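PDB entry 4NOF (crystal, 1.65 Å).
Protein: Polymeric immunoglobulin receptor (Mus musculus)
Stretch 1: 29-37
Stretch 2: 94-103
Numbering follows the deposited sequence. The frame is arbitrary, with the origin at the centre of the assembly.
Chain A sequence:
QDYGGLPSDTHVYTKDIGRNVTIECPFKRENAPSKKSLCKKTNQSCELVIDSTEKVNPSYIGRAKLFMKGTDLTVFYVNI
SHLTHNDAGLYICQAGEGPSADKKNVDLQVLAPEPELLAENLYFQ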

# COMPACT_ATOMS: atom_id res chain seq x y z
N ARG A 29 -8.41 -2.70 -16.07
CA ARG A 29 -9.53 -3.64 -16.16
C ARG A 29 -9.13 -5.12 -16.17
O ARG A 29 -9.76 -5.93 -15.51
CB ARG A 29 -10.39 -3.29 -17.40
CG ARG A 29 -11.77 -3.92 -17.39
CD ARG A 29 -12.60 -3.44 -18.58
NE ARG A 29 -12.12 -4.01 -19.85
CZ ARG A 29 -11.31 -3.41 -20.72
NH1 ARG A 29 -10.85 -2.18 -20.50
NH2 ARG A 29 -10.97 -4.05 -21.84
N GLU A 30 -8.03 -5.44 -16.87
CA GLU A 30 -7.49 -6.80 -16.94
C GLU A 30 -7.35 -7.48 -15.55
O GLU A 30 -7.50 -8.69 -15.42
CB GLU A 30 -6.13 -6.75 -17.69
CG GLU A 30 -5.06 -7.73 -17.24
CD GLU A 30 -3.78 -7.65 -18.07
OE1 GLU A 30 -3.19 -6.55 -18.21
OE2 GLU A 30 -3.34 -8.70 -18.58
N ASN A 31 -7.09 -6.68 -14.52
CA ASN A 31 -6.85 -7.20 -13.17
C ASN A 31 -7.96 -6.96 -12.16
O ASN A 31 -7.81 -7.30 -10.98
CB ASN A 31 -5.52 -6.65 -12.64
CG ASN A 31 -4.35 -7.34 -13.30
OD1 ASN A 31 -4.22 -8.55 -13.21
ND2 ASN A 31 -3.53 -6.58 -13.99
N ALA A 32 -9.10 -6.46 -12.63
CA ALA A 32 -10.27 -6.21 -11.79
C ALA A 32 -10.72 -7.43 -11.00
O ALA A 32 -11.03 -7.30 -9.82
CB ALA A 32 -11.41 -5.59 -12.60
N PRO A 33 -10.70 -8.64 -11.60
CA PRO A 33 -11.07 -9.83 -10.81
C PRO A 33 -9.98 -10.41 -9.87
O PRO A 33 -10.30 -11.29 -9.09
CB PRO A 33 -11.39 -10.89 -11.89
CG PRO A 33 -11.26 -10.23 -13.21
CD PRO A 33 -10.51 -8.96 -13.02
N SER A 34 -8.75 -9.90 -9.95
CA SER A 34 -7.61 -10.49 -9.29
C SER A 34 -7.44 -9.98 -7.85
O SER A 34 -8.05 -9.02 -7.44
CB SER A 34 -6.31 -10.16 -10.03
OG SER A 34 -6.42 -10.15 -11.45
N LYS A 35 -6.58 -10.67 -7.13
CA LYS A 35 -6.24 -10.30 -5.75
C LYS A 35 -5.64 -8.90 -5.74
O LYS A 35 -4.91 -8.49 -6.67
CB LYS A 35 -5.26 -11.31 -5.14
CG LYS A 35 -4.91 -11.07 -3.68
CD LYS A 35 -4.06 -12.21 -3.10
CE LYS A 35 -2.68 -12.21 -3.73
NZ LYS A 35 -1.75 -13.15 -3.04
N LYS A 36 -6.00 -8.14 -4.71
CA LYS A 36 -5.49 -6.80 -4.50
C LYS A 36 -4.66 -6.85 -3.24
O LYS A 36 -5.08 -7.43 -2.28
CB LYS A 36 -6.59 -5.77 -4.28
CG LYS A 36 -7.74 -5.71 -5.32
CD LYS A 36 -7.28 -5.53 -6.71
CE LYS A 36 -8.50 -5.28 -7.65
NZ LYS A 36 -9.53 -6.36 -7.61
N SER A 37 -3.48 -6.24 -3.26
CA SER A 37 -2.58 -6.35 -2.10
C SER A 37 -1.74 -5.10 -1.96
O SER A 37 -1.50 -4.37 -2.93
CB SER A 37 -1.67 -7.57 -2.23
OG SER A 37 -0.73 -7.48 -3.29
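Stretch 2 (94-103) QAGEGPSADK

How does stretch 2 lie on stretch 1? It begins as a strand, Gln 94 and Ala 95, running antiparallel to the strand that starts at Lys 36. Ser 37 and Gln 94 form the hydrogen-bonded pair, with CA atoms 5.2 Å apart, and Lys 36 and Ala 95 the non-hydrogen-bonded pair, with CA atoms 4.5 Å apart. Beyond Ala 95 the chain leaves the strand, passes Ser 34 at Gly 96 (CA to CA 4.6 Å), loops out through Gly 98 and Pro 99, and returns as a second strand at Asp 102. That return is paired with the first strand of its own stretch: Ala 95 N donates to Asp 102 O at 2.8 Å, and Asp 102 N to Ala 95 O at 2.9 Å.

Which backbone groups satisfy one another across the contact? Ser 37 and Gln 94 exchange both of theirs: Ser 37 N donates to Gln 94 O at 2.9 Å, and Gln 94 N to Ser 37 O, also at 2.9 Å. The next bond in the ladder runs from Gly 96 N to Lys 35 O, at 2.8 Å and nearly straight. Between these bonds the chains come close enough for CA-H...O contacts, from Ala 95 CA to Lys 35 O and from Lys 36 CA to Gln 94 O, each 3.4 Å. Gly 96 has a phi of 96°, and its lack of a side chain leaves room for Asn 31: a CB here would lie 2.2 Å from Asn 31 OD1.

What does the buried side chain of Asn 31 do? It reaches from the end of the 3-10 segment into the loop of stretch 2, and its amide is fully used. Asn 31 ND2 has two protons and spends both across the contact, one on Ser 100 O at 2.9 Å and the other on Asp 102 OD2 at 2.8 Å. Asn 31 OD1 accepts from Ser 34 OG at 3.2 Å, within its own stretch, and from water 2 at 2.6 Å. The same water donates to Glu 97 O at 3.2 Å and lies 2.9 Å from Ser 100 OG in a further hydrogen bond, so it ties the loop to Asn 31.

How are the charged and remaining polar groups met? Water 1 joins two carboxylates, donating to Glu 30 OE1 at 2.7 Å and to Asp 102 OD1 at 2.6 Å. The salt bridge between Lys 35 NZ and Glu 97 OE2 is long, at 3.8 Å. Lys 36 turns its amine to its own stretch, where Lys 36 NZ donates to Ala 32 O at 2.8 Å and Ser 34 O at 3.0 Å; on the way, Lys 36 CD packs 3.7 Å from Ala 95 CB. On the face shared by Ser 37 and Gln 94, Ser 37 OG sits 3.6 Å from Gln 94 CB and hydrogen-bonds water 3 at 2.9 Å, while Gln 94 NE2 donates to Gly 96 O at 2.7 Å.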

# COMPACT_ATOMS: atom_id res chain seq x y z
N GLN A 94 -0.43 -3.87 -5.56
CA GLN A 94 -0.54 -4.82 -6.67
C GLN A 94 -1.96 -5.25 -6.89
O GLN A 94 -2.70 -5.55 -5.93
CB GLN A 94 0.33 -6.04 -6.42
CG GLN A 94 0.48 -6.96 -7.63
CD GLN A 94 1.56 -8.02 -7.45
OE1 GLN A 94 2.72 -7.71 -7.24
NE2 GLN A 94 1.17 -9.29 -7.55
N ALA A 95 -2.37 -5.28 -8.15
CA ALA A 95 -3.60 -5.93 -8.52
C ALA A 95 -3.23 -7.01 -9.50
O ALA A 95 -2.65 -6.72 -10.53
CB ALA A 95 -4.57 -4.96 -9.16
N GLY A 96 -3.53 -8.25 -9.14
CA GLY A 96 -3.15 -9.40 -9.97
C GLY A 96 -1.89 -10.02 -9.50
O GLY A 96 -1.32 -9.60 -8.54
N GLU A 97 -1.44 -11.05 -10.22
CA GLU A 97 -0.26 -11.79 -9.86
C GLU A 97 0.60 -11.97 -11.11
O GLU A 97 0.07 -12.05 -12.21
CB GLU A 97 -0.66 -13.16 -9.27
CG GLU A 97 -1.38 -13.07 -7.92
CD GLU A 97 -2.12 -14.35 -7.54
OE1 GLU A 97 -2.03 -15.36 -8.29
OE2 GLU A 97 -2.81 -14.35 -6.50
N GLY A 98 1.91 -11.95 -10.92
CA GLY A 98 2.84 -12.29 -11.98
C GLY A 98 3.13 -11.16 -12.94
O GLY A 98 2.92 -9.98 -12.63
N PRO A 99 3.58 -11.51 -14.15
CA PRO A 99 4.07 -10.48 -15.11
C PRO A 99 3.05 -9.43 -15.55
O PRO A 99 3.44 -8.34 -15.93
CB PRO A 99 4.51 -11.32 -16.32
CG PRO A 99 4.85 -12.65 -15.74
CD PRO A 99 3.90 -12.88 -14.61
N SER A 100 1.77 -9.77 -15.55
CA SER A 100 0.69 -8.88 -15.99
C SER A 100 0.02 -8.11 -14.84
O SER A 100 -0.98 -7.42 -15.05
CB SER A 100 -0.39 -9.69 -16.69
OG SER A 100 -0.75 -10.75 -15.86
N ALA A 101 0.57 -8.23 -13.64
CA ALA A 101 0.01 -7.50 -12.49
C ALA A 101 0.17 -5.99 -12.64
O ALA A 101 1.15 -5.50 -13.19
CB ALA A 101 0.63 -7.99 -11.20
N ASP A 102 -0.81 -5.22 -12.17
CA ASP A 102 -0.68 -3.77 -12.15
C ASP A 102 -0.05 -3.39 -10.81
O ASP A 102 -0.59 -3.77 -9.77
CB ASP A 102 -2.04 -3.11 -12.34
CG ASP A 102 -2.68 -3.43 -13.69
OD1 ASP A 102 -1.99 -3.36 -14.73
OD2 ASP A 102 -3.88 -3.77 -13.70
N LYS A 103 1.06 -2.65 -10.85
CA LYS A 103 1.80 -2.30 -9.64
C LYS A 103 1.92 -0.80 -9.57
O LYS A 103 1.96 -0.10 -10.60
CB LYS A 103 3.19 -2.93 -9.64
CG LYS A 103 3.22 -4.44 -9.54
CD LYS A 103 4.66 -4.90 -9.68
CE LYS A 103 4.77 -6.40 -9.76
NZ LYS A 103 6.19 -6.84 -9.68
O HOH W 1 -2.96 -4.20 -16.94
O HOH W 2 -2.38 -10.40 -13.52
O HOH W 3 -2.05 -8.83 -5.53